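Local coordinates for deoxycytidylate deaminase (Cyanophage S-TIM5, PDB 4P9C) that deaminates the nucleotide dCMP to dUMP in a zinc-dependent hydrolysis, at the interface of chains A and B. Numbering follows the deposited sequence. Chains: chain A/B, Deoxycytidylate deaminase.

The interface of chains A and B. Residues chain A 8, 12, 15, 40; chain B 15, 18-19, 43.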
ATOM      1  N   ILE A   8      18.498  -0.577 -21.711  1.00 41.41           N
ATOM      2  CA  ILE A   8      17.233  -0.666 -20.990  1.00 38.76           C
ATOM      3  C   ILE A   8      16.350   0.558 -21.246  1.00 37.52           C
ATOM      4  O   ILE A   8      15.119   0.465 -21.197  1.00 36.58           O
ATOM      5  CB  ILE A   8      17.484  -0.909 -19.459  1.00 39.28           C
ATOM      6  CG1 ILE A   8      16.607  -2.060 -18.917  1.00 39.99           C
ATOM      7  CG2 ILE A   8      17.421   0.389 -18.645  1.00 36.59           C
ATOM      8  CD1 ILE A   8      15.101  -1.734 -18.740  1.00 45.40           C
ATOM      9  N   TYR A  12      12.273   0.853 -22.834  1.00 27.09           N
ATOM     10  CA  TYR A  12      11.122   1.583 -22.302  1.00 26.83           C
ATOM     11  C   TYR A  12      10.449   2.434 -23.375  1.00 26.74           C
ATOM     12  O   TYR A  12       9.219   2.499 -23.433  1.00 28.37           O
ATOM     13  CB  TYR A  12      11.510   2.458 -21.108  1.00 26.53           C
ATOM     14  CG  TYR A  12      11.850   1.717 -19.832  1.00 25.90           C
ATOM     15  CD1 TYR A  12      10.946   0.824 -19.247  1.00 25.07           C
ATOM     16  CD2 TYR A  12      13.068   1.934 -19.190  1.00 27.32           C
ATOM     17  CE1 TYR A  12      11.264   0.150 -18.058  1.00 27.79           C
ATOM     18  CE2 TYR A  12      13.390   1.266 -18.008  1.00 30.82           C
ATOM     19  CZ  TYR A  12      12.488   0.379 -17.447  1.00 31.69           C
ATOM     20  OH  TYR A  12      12.817  -0.275 -16.278  1.00 32.29           O
ATOM     21  N   THR A  15       8.548   0.209 -25.653  1.00 25.17           N
ATOM     22  CA  THR A  15       7.328  -0.235 -24.982  1.00 23.70           C
ATOM     23  C   THR A  15       6.268   0.843 -25.159  1.00 23.05           C
ATOM     24  O   THR A  15       5.101   0.539 -25.427  1.00 22.77           O
ATOM     25  CB  THR A  15       7.565  -0.531 -23.482  1.00 25.10           C
ATOM     26  OG1 THR A  15       8.612  -1.497 -23.344  1.00 26.82           O
ATOM     27  CG2 THR A  15       6.298  -1.069 -22.819  1.00 21.34           C
ATOM     28  N   ILE A  40       7.169  -0.656 -14.622  1.00 39.62           N
ATOM     29  CA  ILE A  40       6.236   0.114 -15.444  1.00 38.05           C
ATOM     30  C   ILE A  40       4.893   0.239 -14.727  1.00 38.22           C
ATOM     31  O   ILE A  40       4.062  -0.682 -14.758  1.00 39.67           O
ATOM     32  CB  ILE A  40       6.060  -0.495 -16.856  1.00 37.34           C
ATOM     33  CG1 ILE A  40       7.406  -0.546 -17.590  1.00 37.20           C
ATOM     34  CG2 ILE A  40       5.041   0.316 -17.665  1.00 37.85           C
ATOM     35  CD1 ILE A  40       7.426  -1.456 -18.814  1.00 33.31           C
TER
ATOM     36  N   THR B  15       6.246  -6.919 -25.433  1.00 26.49           N
ATOM     37  CA  THR B  15       6.985  -6.338 -24.300  1.00 26.23           C
ATOM     38  C   THR B  15       7.859  -7.389 -23.611  1.00 26.53           C
ATOM     39  O   THR B  15       8.999  -7.100 -23.232  1.00 25.54           O
ATOM     40  CB  THR B  15       6.042  -5.666 -23.267  1.00 25.90           C
ATOM     41  OG1 THR B  15       5.151  -4.764 -23.936  1.00 26.07           O
ATOM     42  CG2 THR B  15       6.836  -4.886 -22.220  1.00 24.98           C
ATOM     43  N   LEU B  18      10.630  -7.818 -25.901  1.00 29.85           N
ATOM     44  CA  LEU B  18      11.468  -6.627 -25.811  1.00 29.66           C
ATOM     45  C   LEU B  18      12.436  -6.684 -24.622  1.00 29.47           C
ATOM     46  O   LEU B  18      13.617  -6.361 -24.766  1.00 29.48           O
ATOM     47  CB  LEU B  18      10.571  -5.398 -25.717  1.00 30.22           C
ATOM     48  CG  LEU B  18      11.078  -4.054 -26.236  1.00 32.37           C
ATOM     49  CD1 LEU B  18      11.477  -4.116 -27.712  1.00 32.48           C
ATOM     50  CD2 LEU B  18       9.994  -3.021 -26.021  1.00 30.77           C
ATOM     51  N   PHE B  19      11.928  -7.099 -23.460  1.00 29.63           N
ATOM     52  CA  PHE B  19      12.756  -7.232 -22.256  1.00 29.14           C
ATOM     53  C   PHE B  19      13.617  -8.497 -22.225  1.00 30.45           C
ATOM     54  O   PHE B  19      14.539  -8.595 -21.414  1.00 31.30           O
ATOM     55  CB  PHE B  19      11.897  -7.154 -20.989  1.00 28.78           C
ATOM     56  CG  PHE B  19      11.553  -5.752 -20.584  1.00 27.79           C
ATOM     57  CD1 PHE B  19      12.437  -4.998 -19.822  1.00 27.34           C
ATOM     58  CD2 PHE B  19      10.343  -5.184 -20.965  1.00 29.64           C
ATOM     59  CE1 PHE B  19      12.122  -3.697 -19.447  1.00 30.26           C
ATOM     60  CE2 PHE B  19      10.017  -3.885 -20.594  1.00 30.00           C
ATOM     61  CZ  PHE B  19      10.910  -3.139 -19.834  1.00 29.21           C
ATOM     62  N   HIS B  43       8.744  -6.910 -14.797  1.00 30.04           N
ATOM     63  CA  HIS B  43       9.389  -7.419 -15.983  1.00 29.09           C
ATOM     64  C   HIS B  43      10.679  -8.069 -15.608  1.00 28.17           C
ATOM     65  O   HIS B  43      11.509  -7.463 -15.084  1.00 28.62           O
ATOM     66  CB  HIS B  43       9.636  -6.328 -17.034  1.00 28.74           C
ATOM     67  CG  HIS B  43      10.357  -5.126 -16.527  1.00 28.77           C
ATOM     68  ND1 HIS B  43       9.714  -3.951 -16.284  1.00 27.25           N
ATOM     69  CD2 HIS B  43      11.652  -4.907 -16.233  1.00 29.97           C
ATOM     70  CE1 HIS B  43      10.572  -3.066 -15.849  1.00 26.41           C
ATOM     71  NE2 HIS B  43      11.756  -3.623 -15.811  1.00 28.38           N
TER
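B:Phe19 drives the far end of its ring into a groove of chain A lined by A:Ile8, A:Tyr12, A:Thr15 and A:Ile40. Its CG is anti to its own carbonyl carbon (chi1 -81°), which carries the ring off helix 6-20 of chain B and points CZ at the partner. There CZ meets CE1 of the A:Tyr12 phenol ring at 3.8 Å. That tyrosine carbon lies at the edge of the phenylalanine ring, in its plane, and the two rings are turned steeply against each other, so the edge of one meets the other and they do not stack. The terminal methyl CD1 of A:Ile8 reaches CE1 of B:Phe19 at 3.6 Å. On the other flank A:Ile40, from strand 40-45, comes head-on with its chain extended (chi2 164°), and its CD1 sits 4.0 Å from B:Phe19 CE2.

Within chain B the imidazole of B:His43 backs one face of the phenylalanine, its CG 3.7 Å above that plane and displaced toward the rim. The inner side of the wedge is thereby supported by its own subunit.

Further out, A:Thr15 and B:Thr15 face each other across the helix pair, methyl to methyl, with A:Thr15 CG2 and B:Thr15 CG2 3.9 Å apart; their side chains cross at about a right angle. B:Leu18 adds a lighter touch, laying CD2 3.4 Å from the A:Thr15 hydroxyl OG1. At the opposite rim the phenol OH of A:Tyr12 approaches B:His43 NE2 at 3.5 Å, a loose polar approach rather than a bond.

Repeated with the chains exchanged, this patch, built from helix 6-20 and strand 40-45 of both chains, helps join two subunits within the six-copy deposited assembly. Because B:His43 also belongs to a nucleotide-binding site, the interface may help position that residue for dCMP or dTTP.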